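Local coordinates for periplasmic binding protein (Sulfurospirillum deleyianum, PDB 4PAG) that probably captures a small solute in the periplasm and delivers it to an ABC transporter, at residues 22-27 with 83-88; 72-77 with 106-111; 126-131 with 150-155; 277-282 with 302-307. All blocks are in the same frame, centred on the assembly; numbering follows the deposited sequence.

Contact 1 (22-27 with 83-88); sequences RIYGSA and EAILAA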
loop_
_atom_site.group_PDB
_atom_site.type_symbol
_atom_site.label_atom_id
_atom_site.label_comp_id
_atom_site.label_asym_id
_atom_site.label_seq_id
_atom_site.Cartn_x
_atom_site.Cartn_y
_atom_site.Cartn_z
ATOM N N ARG A 22 17.303 -12.932 10.755
ATOM C CA ARG A 22 16.354 -12.164 11.570
ATOM C C ARG A 22 16.258 -10.753 11.000
ATOM O O ARG A 22 17.270 -10.076 10.856
ATOM C CB ARG A 22 16.814 -12.107 13.034
ATOM C CG ARG A 22 17.073 -13.467 13.677
ATOM C CD ARG A 22 17.509 -13.342 15.134
ATOM N NE ARG A 22 16.444 -12.805 15.987
ATOM C CZ ARG A 22 15.412 -13.509 16.469
ATOM N NH1 ARG A 22 15.278 -14.808 16.203
ATOM N NH2 ARG A 22 14.501 -12.909 17.228
ATOM N N ILE A 23 15.049 -10.310 10.669
ATOM C CA ILE A 23 14.863 -8.997 10.054
ATOM C C ILE A 23 13.611 -8.347 10.626
ATOM O O ILE A 23 12.712 -9.032 11.092
ATOM C CB ILE A 23 14.786 -9.113 8.509
ATOM C CG1 ILE A 23 14.927 -7.747 7.832
ATOM C CG2 ILE A 23 13.488 -9.777 8.058
ATOM C CD1 ILE A 23 15.232 -7.838 6.345
ATOM N N TYR A 24 13.576 -7.024 10.610
ATOM C CA TYR A 24 12.436 -6.266 11.104
ATOM C C TYR A 24 12.175 -5.111 10.147
ATOM O O TYR A 24 13.104 -4.421 9.730
ATOM C CB TYR A 24 12.728 -5.767 12.522
ATOM C CG TYR A 24 11.752 -4.753 13.073
ATOM C CD1 TYR A 24 10.457 -5.112 13.428
ATOM C CD2 TYR A 24 12.135 -3.425 13.255
ATOM C CE1 TYR A 24 9.564 -4.171 13.933
ATOM C CE2 TYR A 24 11.255 -2.485 13.765
ATOM C CZ TYR A 24 9.968 -2.862 14.105
ATOM O OH TYR A 24 9.094 -1.912 14.615
ATOM N N GLY A 25 10.911 -4.934 9.779
ATOM C CA GLY A 25 10.486 -3.793 8.980
ATOM C C GLY A 25 9.895 -2.734 9.886
ATOM O O GLY A 25 9.165 -3.056 10.816
ATOM N N SER A 26 10.202 -1.473 9.599
ATOM C CA SER A 26 9.850 -0.357 10.483
ATOM C C SER A 26 8.355 0.002 10.492
ATOM O O SER A 26 7.884 0.687 11.403
ATOM C CB SER A 26 10.667 0.877 10.090
ATOM O OG SER A 26 10.167 1.465 8.895
ATOM N N ALA A 27 7.625 -0.445 9.475
ATOM C CA ALA A 27 6.223 -0.098 9.309
ATOM C C ALA A 27 5.550 -1.090 8.352
ATOM O O ALA A 27 6.235 -1.791 7.616
ATOM C CB ALA A 27 6.103 1.315 8.771
ATOM N N GLU A 83 12.569 -1.440 23.189
ATOM C CA GLU A 83 13.170 -2.454 24.050
ATOM C C GLU A 83 13.006 -3.847 23.444
ATOM O O GLU A 83 13.943 -4.639 23.433
ATOM C CB GLU A 83 12.554 -2.430 25.460
ATOM C CG GLU A 83 12.730 -1.122 26.227
ATOM C CD GLU A 83 11.617 -0.102 25.986
ATOM O OE1 GLU A 83 10.923 -0.170 24.939
ATOM O OE2 GLU A 83 11.440 0.785 26.849
ATOM N N ALA A 84 11.810 -4.133 22.934
ATOM C CA ALA A 84 11.506 -5.435 22.341
ATOM C C ALA A 84 12.255 -5.648 21.025
ATOM O O ALA A 84 12.783 -6.730 20.763
ATOM C CB ALA A 84 10.008 -5.566 22.115
ATOM N N ILE A 85 12.296 -4.613 20.196
ATOM C CA ILE A 85 13.059 -4.680 18.955
ATOM C C ILE A 85 14.517 -4.987 19.284
ATOM O O ILE A 85 15.095 -5.927 18.742
ATOM C CB ILE A 85 12.947 -3.376 18.146
ATOM C CG1 ILE A 85 11.514 -3.215 17.625
ATOM C CG2 ILE A 85 13.918 -3.386 16.974
ATOM C CD1 ILE A 85 11.162 -1.799 17.216
ATOM N N LEU A 86 15.098 -4.214 20.197
ATOM C CA LEU A 86 16.493 -4.429 20.580
ATOM C C LEU A 86 16.696 -5.849 21.113
ATOM O O LEU A 86 17.657 -6.524 20.740
ATOM C CB LEU A 86 16.932 -3.398 21.624
ATOM C CG LEU A 86 18.385 -3.451 22.117
ATOM C CD1 LEU A 86 19.380 -3.455 20.964
ATOM C CD2 LEU A 86 18.650 -2.278 23.052
ATOM N N ALA A 87 15.779 -6.302 21.964
ATOM C CA ALA A 87 15.893 -7.622 22.578
ATOM C C ALA A 87 15.782 -8.743 21.548
ATOM O O ALA A 87 16.400 -9.787 21.710
ATOM C CB ALA A 87 14.842 -7.798 23.667
ATOM N N ALA A 88 15.008 -8.519 20.488
ATOM C CA ALA A 88 14.783 -9.546 19.459
ATOM C C ALA A 88 15.960 -9.744 18.501
ATOM O O ALA A 88 15.976 -10.718 17.744
ATOM C CB ALA A 88 13.527 -9.231 18.666
#
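R22 and Y24, two residues apart on the chain, reach toward the same face of helix 82-88, where A88 and I85 receive them. The arginine can be followed outward. Its CB points toward the helix, and CG continues anti to the carbonyl carbon (chi1 -55°). CD comes to 4.0 Å from A88 O, and the chain then bends at chi3, which turns the guanidinium group side-on to that carbonyl. NE donates to A88 O at 2.8 Å and NH2 donates to the same A88 O at 2.7 Å. Both bonds are bent, with N-H...O angles of 137°, as a fork closing on a single acceptor requires. The NE bond runs nearly along the C=O axis, whereas NH2 meets a lone pair in the carbonyl plane. The oxygen, tilted slightly from the guanidinium plane, thus takes two N-H groups of one charged guanidinium. R22 NE also makes a weak bond to K89 O.

Beside this polar clasp, I85 crosses the Y24 ring at about a right angle. Its CG1 lies over one face, 4.1 Å from the Y24 ring centroid, in a CH-pi contact offset toward the rim, while CD1 reaches out to Y24 OH at 3.3 Å. The hydroxyl itself is hydrogen-bonded to G72 O. Strand 23-25 is an outermost strand of the three-stranded parallel sheet 23-25, 92-96, 116-119, and helix 82-88 packs against it in the alpha/beta manner of periplasmic binding protein domains.

Contact 2 (72-77 with 106-111); sequences GGWHGN and AKDLAR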
loop_
_atom_site.group_PDB
_atom_site.type_symbol
_atom_site.label_atom_id
_atom_site.label_comp_id
_atom_site.label_asym_id
_atom_site.label_seq_id
_atom_site.Cartn_x
_atom_site.Cartn_y
_atom_site.Cartn_z
ATOM N N GLY A 72 5.299 -2.931 17.161
ATOM C CA GLY A 72 5.110 -1.519 16.870
ATOM C C GLY A 72 5.930 -1.075 15.676
ATOM O O GLY A 72 6.536 -1.892 14.983
ATOM N N GLY A 73 5.954 0.224 15.433
ATOM C CA GLY A 73 6.640 0.765 14.275
ATOM C C GLY A 73 6.526 2.271 14.191
ATOM O O GLY A 73 5.844 2.903 15.011
ATOM N N TRP A 74 7.203 2.836 13.192
ATOM C CA TRP A 74 7.196 4.270 12.942
ATOM C C TRP A 74 6.234 4.553 11.800
ATOM O O TRP A 74 6.614 4.471 10.630
ATOM C CB TRP A 74 8.591 4.753 12.556
ATOM C CG TRP A 74 9.634 4.661 13.633
ATOM C CD1 TRP A 74 9.965 5.629 14.534
ATOM C CD2 TRP A 74 10.509 3.558 13.889
ATOM N NE1 TRP A 74 10.995 5.196 15.341
ATOM C CE2 TRP A 74 11.345 3.927 14.967
ATOM C CE3 TRP A 74 10.664 2.293 13.321
ATOM C CZ2 TRP A 74 12.324 3.071 15.488
ATOM C CZ3 TRP A 74 11.639 1.440 13.838
ATOM C CH2 TRP A 74 12.456 1.836 14.913
ATOM N N HIS A 75 4.987 4.857 12.148
ATOM C CA HIS A 75 3.939 5.161 11.168
ATOM C C HIS A 75 2.685 5.655 11.903
ATOM O O HIS A 75 2.597 5.570 13.133
ATOM C CB HIS A 75 3.617 3.935 10.292
ATOM C CG HIS A 75 3.230 2.733 11.080
ATOM N ND1 HIS A 75 1.945 2.236 11.099
ATOM C CD2 HIS A 75 3.951 1.952 11.917
ATOM C CE1 HIS A 75 1.897 1.188 11.900
ATOM N NE2 HIS A 75 3.100 0.999 12.414
ATOM N N GLY A 76 1.722 6.173 11.146
ATOM C CA GLY A 76 0.532 6.810 11.718
ATOM C C GLY A 76 -0.184 5.980 12.773
ATOM O O GLY A 76 -0.460 4.791 12.563
ATOM N N ASN A 77 -0.475 6.608 13.913
ATOM C CA ASN A 77 -1.204 5.965 15.011
ATOM C C ASN A 77 -0.461 4.766 15.617
ATOM O O ASN A 77 -1.085 3.824 16.121
ATOM C CB ASN A 77 -2.607 5.549 14.549
ATOM C CG ASN A 77 -3.398 6.710 13.984
ATOM O OD1 ASN A 77 -3.671 6.766 12.783
ATOM N ND2 ASN A 77 -3.759 7.653 14.846
ATOM N N ALA A 106 15.282 8.126 12.515
ATOM C CA ALA A 106 16.745 8.249 12.659
ATOM C C ALA A 106 17.166 8.417 14.117
ATOM O O ALA A 106 18.142 7.798 14.559
ATOM C CB ALA A 106 17.273 9.408 11.819
ATOM N N LYS A 107 16.436 9.255 14.849
ATOM C CA LYS A 107 16.636 9.425 16.296
ATOM C C LYS A 107 16.597 8.090 17.042
ATOM O O LYS A 107 17.535 7.740 17.761
ATOM C CB LYS A 107 15.544 10.311 16.906
ATOM C CG LYS A 107 15.560 11.788 16.549
ATOM C CD LYS A 107 14.606 12.546 17.482
ATOM C CE LYS A 107 13.826 13.659 16.791
ATOM N NZ LYS A 107 14.678 14.811 16.372
ATOM N N ASP A 108 15.498 7.359 16.880
ATOM C CA ASP A 108 15.277 6.118 17.628
ATOM C C ASP A 108 16.228 4.995 17.222
ATOM O O ASP A 108 16.621 4.176 18.061
ATOM C CB ASP A 108 13.835 5.626 17.452
ATOM C CG ASP A 108 12.816 6.539 18.106
ATOM O OD1 ASP A 108 13.205 7.459 18.853
ATOM O OD2 ASP A 108 11.608 6.330 17.866
ATOM N N LEU A 109 16.570 4.930 15.938
ATOM C CA LEU A 109 17.526 3.930 15.460
ATOM C C LEU A 109 18.904 4.131 16.085
ATOM O O LEU A 109 19.598 3.156 16.361
ATOM C CB LEU A 109 17.654 3.968 13.939
ATOM C CG LEU A 109 16.503 3.405 13.101
ATOM C CD1 LEU A 109 16.817 3.684 11.641
ATOM C CD2 LEU A 109 16.258 1.922 13.333
ATOM N N ALA A 110 19.296 5.386 16.298
ATOM C CA ALA A 110 20.562 5.698 16.968
ATOM C C ALA A 110 20.576 5.101 18.373
ATOM O O ALA A 110 21.557 4.505 18.806
ATOM C CB ALA A 110 20.778 7.201 17.032
ATOM N N ARG A 111 19.462 5.261 19.069
ATOM C CA ARG A 111 19.290 4.707 20.403
ATOM C C ARG A 111 19.398 3.183 20.419
ATOM O O ARG A 111 20.032 2.614 21.305
ATOM C CB ARG A 111 17.936 5.154 20.933
ATOM C CG ARG A 111 17.590 4.676 22.320
ATOM C CD ARG A 111 16.260 5.280 22.696
ATOM N NE ARG A 111 15.635 4.568 23.793
ATOM C CZ ARG A 111 14.404 4.813 24.227
ATOM N NH1 ARG A 111 13.661 5.759 23.653
ATOM N NH2 ARG A 111 13.916 4.108 25.238
#
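The indole of W74 points out of the loop 72-77 onto helix 99-112, where D108 and L109 meet it. The polar part of the contact is one hydrogen bond: W74 NE1 donates to D108 OD2 at 2.8 Å with an N-H...O angle of 155°, fairly straight. The carboxylate is approached on the anti side of OD2, the indole N-H arriving somewhat out of the carboxylate plane, and the two flat groups are turned 40° against each other. D108 CG stands anti to its carbonyl carbon (chi1 -68°), a setting that brings the carboxylate alongside the NE1 edge. K104 NZ forms a long, weak ion pair with the same OD2.

The remaining contacts are apolar. D108 CB lies in the ring plane at the indole edge, 3.6 Å from W74 CZ2, so the aspartate touches the tryptophan with its methylene as well as its oxygen. At the far end of the six-membered ring, L109 CD2 comes obliquely to 4.1 Å from W74 CH2, while the leucine also packs on I93 and T95 of strand 92-96. L82 of helix 82-88 touches both W74 and D108. A phenylalanine in place of W74 would probably leave D108 OD2 without its indole donor and open a gap beside L109.

The indole therefore joins loop to helix in two ways at once. Its nitrogen, on a buried residue, is satisfied by a carboxylate, whose negative charge should make it a strong acceptor, and its hydrocarbon edge extends the apolar layer between helix 99-112 and the sheet.

Contact 3 (126-131 with 150-155); sequences NYPEVF and MAQTYL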
loop_
_atom_site.group_PDB
_atom_site.type_symbol
_atom_site.label_atom_id
_atom_site.label_comp_id
_atom_site.label_asym_id
_atom_site.label_seq_id
_atom_site.Cartn_x
_atom_site.Cartn_y
_atom_site.Cartn_z
ATOM N N ASN A 126 8.895 2.987 -8.153
ATOM C CA ASN A 126 10.110 2.495 -7.478
ATOM C C ASN A 126 10.051 1.037 -6.989
ATOM O O ASN A 126 11.079 0.489 -6.595
ATOM C CB ASN A 126 10.468 3.368 -6.269
ATOM C CG ASN A 126 10.885 4.772 -6.647
ATOM O OD1 ASN A 126 11.086 5.095 -7.818
ATOM N ND2 ASN A 126 11.017 5.620 -5.643
ATOM N N TYR A 127 8.878 0.402 -6.992
ATOM C CA TYR A 127 8.788 -0.949 -6.413
ATOM C C TYR A 127 9.742 -1.994 -7.027
ATOM O O TYR A 127 10.350 -2.760 -6.286
ATOM C CB TYR A 127 7.338 -1.455 -6.350
ATOM C CG TYR A 127 6.615 -0.912 -5.127
ATOM C CD1 TYR A 127 7.046 -1.238 -3.842
ATOM C CD2 TYR A 127 5.536 -0.051 -5.252
ATOM C CE1 TYR A 127 6.412 -0.725 -2.717
ATOM C CE2 TYR A 127 4.895 0.462 -4.134
ATOM C CZ TYR A 127 5.337 0.128 -2.869
ATOM O OH TYR A 127 4.693 0.649 -1.759
ATOM N N PRO A 128 9.909 -2.015 -8.359
ATOM C CA PRO A 128 10.839 -3.009 -8.906
ATOM C C PRO A 128 12.261 -2.892 -8.341
ATOM O O PRO A 128 12.825 -3.887 -7.880
ATOM C CB PRO A 128 10.806 -2.737 -10.411
ATOM C CG PRO A 128 9.459 -2.119 -10.651
ATOM C CD PRO A 128 9.202 -1.283 -9.427
ATOM N N GLU A 129 12.833 -1.698 -8.346
ATOM C CA GLU A 129 14.185 -1.540 -7.814
ATOM C C GLU A 129 14.274 -1.804 -6.302
ATOM O O GLU A 129 15.262 -2.364 -5.833
ATOM C CB GLU A 129 14.779 -0.183 -8.198
ATOM C CG GLU A 129 15.331 -0.174 -9.618
ATOM C CD GLU A 129 16.473 -1.168 -9.813
ATOM O OE1 GLU A 129 17.483 -1.084 -9.081
ATOM O OE2 GLU A 129 16.364 -2.036 -10.697
ATOM N N VAL A 130 13.229 -1.454 -5.556
ATOM C CA VAL A 130 13.200 -1.721 -4.119
ATOM C C VAL A 130 13.135 -3.227 -3.854
ATOM O O VAL A 130 13.844 -3.738 -2.989
ATOM C CB VAL A 130 12.046 -0.974 -3.420
ATOM C CG1 VAL A 130 11.903 -1.416 -1.965
ATOM C CG2 VAL A 130 12.289 0.529 -3.488
ATOM N N PHE A 131 12.302 -3.939 -4.609
ATOM C CA PHE A 131 12.277 -5.397 -4.524
ATOM C C PHE A 131 13.653 -6.016 -4.811
ATOM O O PHE A 131 14.136 -6.844 -4.035
ATOM C CB PHE A 131 11.219 -5.988 -5.464
ATOM C CG PHE A 131 9.860 -6.106 -4.846
ATOM C CD1 PHE A 131 9.643 -6.993 -3.806
ATOM C CD2 PHE A 131 8.790 -5.352 -5.318
ATOM C CE1 PHE A 131 8.389 -7.126 -3.233
ATOM C CE2 PHE A 131 7.536 -5.473 -4.744
ATOM C CZ PHE A 131 7.332 -6.364 -3.706
HETATM N N MSE A 150 7.277 -8.648 -12.496
HETATM C CA MSE A 150 5.817 -8.465 -12.617
HETATM C C MSE A 150 5.442 -7.043 -12.273
HETATM O O MSE A 150 4.641 -6.417 -12.974
HETATM C CB MSE A 150 5.002 -9.445 -11.771
HETATM C CG MSE A 150 3.503 -9.231 -12.026
HETATM SE SE MSE A 150 2.374 -10.581 -11.134
HETATM C CE MSE A 150 2.609 -11.998 -12.479
ATOM N N ALA A 151 6.023 -6.520 -11.200
ATOM C CA ALA A 151 5.838 -5.129 -10.829
ATOM C C ALA A 151 6.170 -4.205 -12.006
ATOM O O ALA A 151 5.358 -3.349 -12.383
ATOM C CB ALA A 151 6.690 -4.787 -9.609
ATOM N N GLN A 152 7.345 -4.398 -12.606
ATOM C CA GLN A 152 7.774 -3.544 -13.715
ATOM C C GLN A 152 6.785 -3.588 -14.884
ATOM O O GLN A 152 6.402 -2.545 -15.428
ATOM C CB GLN A 152 9.179 -3.945 -14.201
ATOM C CG GLN A 152 9.793 -2.961 -15.184
ATOM C CD GLN A 152 10.067 -1.620 -14.537
ATOM O OE1 GLN A 152 11.013 -1.479 -13.767
ATOM N NE2 GLN A 152 9.229 -0.636 -14.828
ATOM N N THR A 153 6.366 -4.790 -15.260
ATOM C CA THR A 153 5.415 -4.960 -16.359
ATOM C C THR A 153 4.089 -4.264 -16.079
ATOM O O THR A 153 3.593 -3.513 -16.917
ATOM C CB THR A 153 5.154 -6.450 -16.624
ATOM O OG1 THR A 153 6.385 -7.060 -17.009
ATOM C CG2 THR A 153 4.117 -6.656 -17.730
ATOM N N TYR A 154 3.522 -4.508 -14.903
ATOM C CA TYR A 154 2.229 -3.910 -14.549
ATOM C C TYR A 154 2.322 -2.389 -14.510
ATOM O O TYR A 154 1.440 -1.687 -15.021
ATOM C CB TYR A 154 1.736 -4.441 -13.203
ATOM C CG TYR A 154 1.050 -5.779 -13.252
ATOM C CD1 TYR A 154 1.453 -6.775 -14.138
ATOM C CD2 TYR A 154 0.007 -6.064 -12.386
ATOM C CE1 TYR A 154 0.821 -8.011 -14.161
ATOM C CE2 TYR A 154 -0.627 -7.289 -12.399
ATOM C CZ TYR A 154 -0.221 -8.259 -13.284
ATOM O OH TYR A 154 -0.864 -9.472 -13.285
ATOM N N LEU A 155 3.395 -1.882 -13.918
ATOM C CA LEU A 155 3.602 -0.440 -13.819
ATOM C C LEU A 155 3.795 0.226 -15.191
ATOM O O LEU A 155 3.255 1.313 -15.441
ATOM C CB LEU A 155 4.787 -0.143 -12.900
ATOM C CG LEU A 155 4.522 -0.449 -11.422
ATOM C CD1 LEU A 155 5.834 -0.600 -10.661
ATOM C CD2 LEU A 155 3.640 0.615 -10.774
#
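A151 is the first residue of 150-155 to touch helix 127-138, and like Q152 and L155 after it, it meets P128. Its CB points toward the opposing helix and stands 4.0 Å from P128 CG, a methyl-to-ring contact that lets the backbones come near. The same methyl faces I278 of helix 277-288, so A151 lies between two neighbours.

Q152 follows and crosses the proline at about a right angle. CG is anti to the backbone N (chi1 -170°) and the chain bends at chi2 (66°), turning the amide back toward the CB-CG rim of the proline ring. OE1 consequently rests 3.5 Å from P128 CG and nearly as close to P128 CB, in van der Waals contact with ring carbons. The other end of the amide has a polar partner, NE2 donating to D156 OD1 one turn further along the helix. The backbones are closest here, with P128 CA and Q152 CA 5.7 Å apart.

L155 completes the line one turn after A151. Its CD1 packs 3.7 Å from P128 CD, on a side chain whose CG is anti to the carbonyl carbon. Helices 127-138 and 141-163 follow each other in the chain and pack as a helical hairpin; the axes of the two short segments run antiparallel (174°) and approach to 9.0 Å.

The chemistry across this interface is almost wholly apolar: the two helices are probably held here mainly by shape and the exclusion of water, with the compact proline ring as their main point of contact and the glutamine's polar end tied along its own helix.

Contact 4 (277-282 with 302-307); sequences RILGAH and KAFYQL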
loop_
_atom_site.group_PDB
_atom_site.type_symbol
_atom_site.label_atom_id
_atom_site.label_comp_id
_atom_site.label_asym_id
_atom_site.label_seq_id
_atom_site.Cartn_x
_atom_site.Cartn_y
_atom_site.Cartn_z
ATOM N N ARG A 277 -0.228 -1.837 -4.408
ATOM C CA ARG A 277 -0.593 -0.811 -5.398
ATOM C C ARG A 277 -0.256 -1.186 -6.838
ATOM O O ARG A 277 -0.883 -0.680 -7.779
ATOM C CB ARG A 277 0.055 0.521 -5.045
ATOM C CG ARG A 277 -0.553 1.154 -3.812
ATOM C CD ARG A 277 0.309 2.258 -3.218
ATOM N NE ARG A 277 -0.489 2.993 -2.251
ATOM C CZ ARG A 277 -0.171 4.153 -1.693
ATOM N NH1 ARG A 277 0.987 4.759 -1.960
ATOM N NH2 ARG A 277 -1.033 4.712 -0.842
ATOM N N ILE A 278 0.728 -2.068 -7.009
ATOM C CA ILE A 278 1.017 -2.661 -8.310
ATOM C C ILE A 278 -0.271 -3.196 -8.961
ATOM O O ILE A 278 -0.497 -3.003 -10.155
ATOM C CB ILE A 278 2.061 -3.784 -8.159
ATOM C CG1 ILE A 278 3.419 -3.165 -7.819
ATOM C CG2 ILE A 278 2.166 -4.619 -9.426
ATOM C CD1 ILE A 278 4.351 -4.112 -7.087
ATOM N N LEU A 279 -1.106 -3.850 -8.157
ATOM C CA LEU A 279 -2.406 -4.343 -8.605
ATOM C C LEU A 279 -3.505 -3.313 -8.357
ATOM O O LEU A 279 -4.372 -3.099 -9.211
ATOM C CB LEU A 279 -2.750 -5.639 -7.875
ATOM C CG LEU A 279 -4.123 -6.248 -8.148
ATOM C CD1 LEU A 279 -4.212 -6.723 -9.582
ATOM C CD2 LEU A 279 -4.381 -7.397 -7.186
ATOM N N GLY A 280 -3.476 -2.688 -7.184
ATOM C CA GLY A 280 -4.513 -1.740 -6.792
ATOM C C GLY A 280 -4.695 -0.577 -7.741
ATOM O O GLY A 280 -5.816 -0.130 -7.965
ATOM N N ALA A 281 -3.597 -0.066 -8.297
ATOM C CA ALA A 281 -3.691 1.038 -9.259
ATOM C C ALA A 281 -4.364 0.586 -10.558
ATOM O O ALA A 281 -5.089 1.360 -11.184
ATOM C CB ALA A 281 -2.325 1.628 -9.534
ATOM N N HIS A 282 -4.146 -0.665 -10.949
ATOM C CA HIS A 282 -4.876 -1.234 -12.091
ATOM C C HIS A 282 -6.366 -1.352 -11.794
ATOM O O HIS A 282 -7.211 -0.993 -12.631
ATOM C CB HIS A 282 -4.313 -2.592 -12.504
ATOM C CG HIS A 282 -3.165 -2.495 -13.452
ATOM N ND1 HIS A 282 -3.337 -2.340 -14.809
ATOM C CD2 HIS A 282 -1.829 -2.507 -13.239
ATOM C CE1 HIS A 282 -2.156 -2.269 -15.395
ATOM N NE2 HIS A 282 -1.225 -2.368 -14.462
ATOM N N LYS A 302 -5.668 -12.587 -10.563
ATOM C CA LYS A 302 -5.299 -13.999 -10.463
ATOM C C LYS A 302 -3.795 -14.199 -10.570
ATOM O O LYS A 302 -3.217 -14.906 -9.749
ATOM C CB LYS A 302 -6.042 -14.856 -11.507
ATOM C CG LYS A 302 -7.459 -15.216 -11.098
ATOM C CD LYS A 302 -8.222 -15.858 -12.258
ATOM C CE LYS A 302 -9.563 -16.430 -11.827
ATOM N NZ LYS A 302 -9.545 -17.911 -11.666
ATOM N N ALA A 303 -3.166 -13.560 -11.558
ATOM C CA ALA A 303 -1.716 -13.678 -11.757
ATOM C C ALA A 303 -0.935 -13.073 -10.592
ATOM O O ALA A 303 0.047 -13.642 -10.129
ATOM C CB ALA A 303 -1.296 -13.016 -13.060
ATOM N N PHE A 304 -1.384 -11.920 -10.119
ATOM C CA PHE A 304 -0.720 -11.241 -9.013
ATOM C C PHE A 304 -0.770 -12.088 -7.730
ATOM O O PHE A 304 0.253 -12.281 -7.057
ATOM C CB PHE A 304 -1.339 -9.861 -8.808
ATOM C CG PHE A 304 -0.653 -9.035 -7.764
ATOM C CD1 PHE A 304 -1.045 -9.121 -6.443
ATOM C CD2 PHE A 304 0.383 -8.174 -8.102
ATOM C CE1 PHE A 304 -0.423 -8.369 -5.472
ATOM C CE2 PHE A 304 1.010 -7.413 -7.133
ATOM C CZ PHE A 304 0.603 -7.514 -5.816
ATOM N N TYR A 305 -1.942 -12.620 -7.411
ATOM C CA TYR A 305 -2.098 -13.415 -6.195
ATOM C C TYR A 305 -1.323 -14.729 -6.270
ATOM O O TYR A 305 -0.775 -15.194 -5.256
ATOM C CB TYR A 305 -3.582 -13.635 -5.844
ATOM C CG TYR A 305 -4.119 -12.526 -4.951
ATOM C CD1 TYR A 305 -4.260 -11.226 -5.436
ATOM C CD2 TYR A 305 -4.448 -12.766 -3.625
ATOM C CE1 TYR A 305 -4.721 -10.206 -4.624
ATOM C CE2 TYR A 305 -4.915 -11.748 -2.801
ATOM C CZ TYR A 305 -5.042 -10.465 -3.301
ATOM O OH TYR A 305 -5.508 -9.434 -2.498
ATOM N N GLN A 306 -1.228 -15.298 -7.470
ATOM C CA GLN A 306 -0.500 -16.550 -7.655
ATOM C C GLN A 306 0.971 -16.376 -7.327
ATOM O O GLN A 306 1.534 -17.165 -6.571
ATOM C CB GLN A 306 -0.658 -17.085 -9.081
ATOM C CG GLN A 306 -0.221 -18.539 -9.244
ATOM C CD GLN A 306 1.270 -18.732 -9.473
ATOM O OE1 GLN A 306 1.971 -17.844 -9.975
ATOM N NE2 GLN A 306 1.760 -19.923 -9.129
ATOM N N LEU A 307 1.576 -15.333 -7.872
ATOM C CA LEU A 307 3.013 -15.100 -7.718
ATOM C C LEU A 307 3.338 -14.518 -6.346
ATOM O O LEU A 307 4.221 -15.032 -5.638
ATOM C CB LEU A 307 3.529 -14.176 -8.825
ATOM C CG LEU A 307 5.011 -13.785 -8.741
ATOM C CD1 LEU A 307 5.902 -15.016 -8.859
ATOM C CD2 LEU A 307 5.370 -12.764 -9.803
#
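F304 presents one ring face to L279, whose CB sits almost exactly over the centre. The CH-pi distance from L279 CB to the F304 ring centroid is 3.9 Å, and the carbon lies only 8° off the ring normal. Having CG anti to the backbone N (chi1 -175°) directs the phenylalanine toward helix 277-288, where I278 crosses it at about a right angle: I278 CG2 comes obliquely to 3.8 Å from F304 CE2. The leucine's own tip goes further. L279 CD2 touches F304 CD1 at 3.8 Å and also lies 3.8 Å from Y305 CE1, meeting the tyrosine ring at its edge, in plane. One methyl thereby bridges two aromatic side chains.

These residues join helices 277-288 and 297-309, which follow one another in the chain and pack as an antiparallel pair; the axes of the short segments are 10.7 Å apart at 169°, a spacing that accommodates the bulky phenylalanine. With an alanine in place of F304, L279 CB and I278 CG2 would lose the ring they pack on, which would probably open a gap between the helices.

F308 stacks on F304 along its own helix. Y305 is set by its polar end, its OH hydrogen-bonded to S264 O and to W268 NE1, and its ring meets F322, a residue of the histidine pocket, with the bound histidine about 10 Å from the tyrosine side chain.

The four contacts form two clusters. Contacts 1 and 2, with centres 11 Å apart, alternate their segments along the chain and lie beside the parallel sheet 23-25, 92-96, 116-119; S26 O receives W74 N, so the end of the strand and the loop are tied directly. Contacts 3 and 4 follow in series, also 11 Å apart, and make one helical body: Y154 O accepts from H282 NE2, and Y154 packs on I278. Between the clusters, centres are 26 to 30 Å apart and nothing touches. Helix 141-163 packs on helix 127-138 and on helices 277-288 and 297-309, consistent with the long helix that joins the two lobes in this binding-protein family.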